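Regulator of nonsense transcripts 2 (Homo sapiens, PDB 4CEK) acts as a factor in nonsense-mediated mRNA decay, the pathway that degrades transcripts with premature stop codons. Local coordinates at residues M139-N144 / P181-V186. Residues are numbered along the deposited sequence; the frame is centred on the assembly and turned at random.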
loop_
_atom_site.group_PDB
_atom_site.type_symbol
_atom_site.label_atom_id
_atom_site.label_comp_id
_atom_site.label_asym_id
_atom_site.label_seq_id
_atom_site.Cartn_x
_atom_site.Cartn_y
_atom_site.Cartn_z
ATOM N N MET A 139 15.587 5.964 -10.626
ATOM C CA MET A 139 16.461 6.854 -11.412
ATOM C C MET A 139 16.298 6.542 -12.891
ATOM O O MET A 139 16.131 7.443 -13.715
ATOM C CB MET A 139 17.913 6.747 -10.956
ATOM C CG MET A 139 18.190 7.486 -9.649
ATOM S SD MET A 139 19.837 7.298 -8.887
ATOM C CE MET A 139 19.864 5.571 -8.429
ATOM N N ASP A 140 16.279 5.256 -13.214
ATOM C CA ASP A 140 16.108 4.801 -14.589
ATOM C C ASP A 140 14.800 5.319 -15.198
ATOM O O ASP A 140 14.776 5.817 -16.324
ATOM C CB ASP A 140 16.175 3.259 -14.630
ATOM C CG ASP A 140 16.117 2.692 -16.029
ATOM O OD1 ASP A 140 16.338 3.457 -16.994
ATOM O OD2 ASP A 140 15.863 1.465 -16.175
ATOM N N PHE A 141 13.706 5.195 -14.459
ATOM C CA PHE A 141 12.398 5.623 -14.959
ATOM C C PHE A 141 12.357 7.143 -15.126
ATOM O O PHE A 141 11.890 7.670 -16.126
ATOM C CB PHE A 141 11.286 5.181 -13.997
ATOM C CG PHE A 141 9.930 5.447 -14.521
ATOM C CD1 PHE A 141 9.344 6.668 -14.316
ATOM C CD2 PHE A 141 9.279 4.511 -15.305
ATOM C CE1 PHE A 141 8.091 6.958 -14.854
ATOM C CE2 PHE A 141 8.032 4.793 -15.851
ATOM C CZ PHE A 141 7.434 6.025 -15.609
ATOM N N CYS A 142 12.862 7.836 -14.124
ATOM C CA CYS A 142 12.801 9.286 -14.072
ATOM C C CYS A 142 13.620 9.962 -15.205
ATOM O O CYS A 142 13.340 11.092 -15.594
ATOM C CB CYS A 142 13.288 9.744 -12.694
ATOM S SG CYS A 142 12.654 11.333 -12.166
ATOM N N MET A 143 14.605 9.248 -15.741
ATOM C CA MET A 143 15.551 9.810 -16.690
ATOM C C MET A 143 15.378 9.359 -18.129
ATOM O O MET A 143 15.812 10.070 -19.027
ATOM C CB MET A 143 16.967 9.453 -16.264
ATOM C CG MET A 143 17.482 10.309 -15.124
ATOM S SD MET A 143 19.129 10.898 -15.502
ATOM C CE MET A 143 18.888 11.761 -17.066
ATOM N N ASN A 144 14.783 8.186 -18.358
ATOM C CA ASN A 144 14.660 7.646 -19.716
ATOM C C ASN A 144 13.242 7.358 -20.184
ATOM O O ASN A 144 13.030 7.037 -21.370
ATOM C CB ASN A 144 15.489 6.366 -19.822
ATOM C CG ASN A 144 16.842 6.507 -19.157
ATOM O OD1 ASN A 144 17.465 7.559 -19.230
ATOM N ND2 ASN A 144 17.288 5.464 -18.486
ATOM N N PRO A 181 7.999 13.616 -5.427
ATOM C CA PRO A 181 8.383 15.027 -5.470
ATOM C C PRO A 181 8.608 15.613 -6.879
ATOM O O PRO A 181 8.671 16.834 -7.007
ATOM C CB PRO A 181 9.690 15.048 -4.652
ATOM C CG PRO A 181 9.545 13.882 -3.717
ATOM C CD PRO A 181 8.956 12.834 -4.621
ATOM N N CYS A 182 8.712 14.783 -7.914
ATOM C CA CYS A 182 8.855 15.290 -9.258
ATOM C C CYS A 182 7.943 14.648 -10.314
ATOM O O CYS A 182 8.110 14.886 -11.494
ATOM C CB CYS A 182 10.306 15.154 -9.666
ATOM S SG CYS A 182 10.745 13.461 -9.991
ATOM N N MET A 183 6.992 13.830 -9.877
ATOM C CA MET A 183 5.832 13.392 -10.674
ATOM C C MET A 183 4.791 12.841 -9.672
ATOM O O MET A 183 4.519 11.637 -9.578
ATOM C CB MET A 183 6.202 12.325 -11.697
ATOM C CG MET A 183 6.858 11.087 -11.126
ATOM S SD MET A 183 7.209 9.868 -12.395
ATOM C CE MET A 183 8.682 10.698 -13.045
ATOM N N SER A 184 4.237 13.740 -8.888
ATOM C CA SER A 184 3.272 13.369 -7.872
ATOM C C SER A 184 2.136 12.438 -8.375
ATOM O O SER A 184 1.693 11.599 -7.604
ATOM C CB SER A 184 2.698 14.648 -7.229
ATOM O OG SER A 184 1.833 15.321 -8.115
ATOM N N ASP A 185 1.688 12.593 -9.644
ATOM C CA ASP A 185 0.509 11.847 -10.206
ATOM C C ASP A 185 0.579 10.311 -10.148
ATOM O O ASP A 185 -0.421 9.610 -10.273
ATOM C CB ASP A 185 0.266 12.259 -11.643
ATOM C CG ASP A 185 1.495 12.083 -12.499
ATOM O OD1 ASP A 185 2.605 12.404 -11.994
ATOM O OD2 ASP A 185 1.346 11.632 -13.666
ATOM N N VAL A 186 1.769 9.777 -9.994
ATOM C CA VAL A 186 1.890 8.369 -9.764
ATOM C C VAL A 186 1.264 8.030 -8.403
ATOM O O VAL A 186 0.425 7.117 -8.319
ATOM C CB VAL A 186 3.349 7.957 -9.800
ATOM C CG1 VAL A 186 3.467 6.511 -9.336
ATOM C CG2 VAL A 186 3.883 8.189 -11.226
#
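Met183 meets the aromatic ring of Phe141 in a Met-aromatic contact, its sulfur lying at the ring edge and near the ring plane. SD of Met183 comes to 3.9 Å from CE1 of Phe141. The line from the ring centroid to this sulfur leans 75° from the ring normal. Phenylalanine suits this buried place because the rim of its ring carries the weakly positive hydrogens that a polarisable thioether can meet. The ring of Phe141 is swung away from its own backbone N (chi1 -173°), and this carries CE1 out from the helix to the sulfur. The Met183 chain bends at its last torsion (chi3 78°), which turns the methyl CE back toward Cys142, 4.1 Å from its SG.

The two cysteines add a second sulfur contact: SG of Cys142 and SG of Cys182 stand 3.6 Å apart, too far for a disulfide; each small thiol offers an apolar surface while taking little room. No hydrogen bond joins the two segments. Within helix 131-144, a bent bond runs from ND2 of Asn144 to OD1 of Asp140 (2.7 Å), tilted from the amide plane.

The contact thus sets the last turn of helix 131-144 against the connection between helices 169-179 and 185-203 in the all-helical MIF4G domain. Helix 148-159 adjoins both partners, Leu154 touching Phe141 and Arg151 touching Met183, while Arg151 also forms a salt bridge with Asp185.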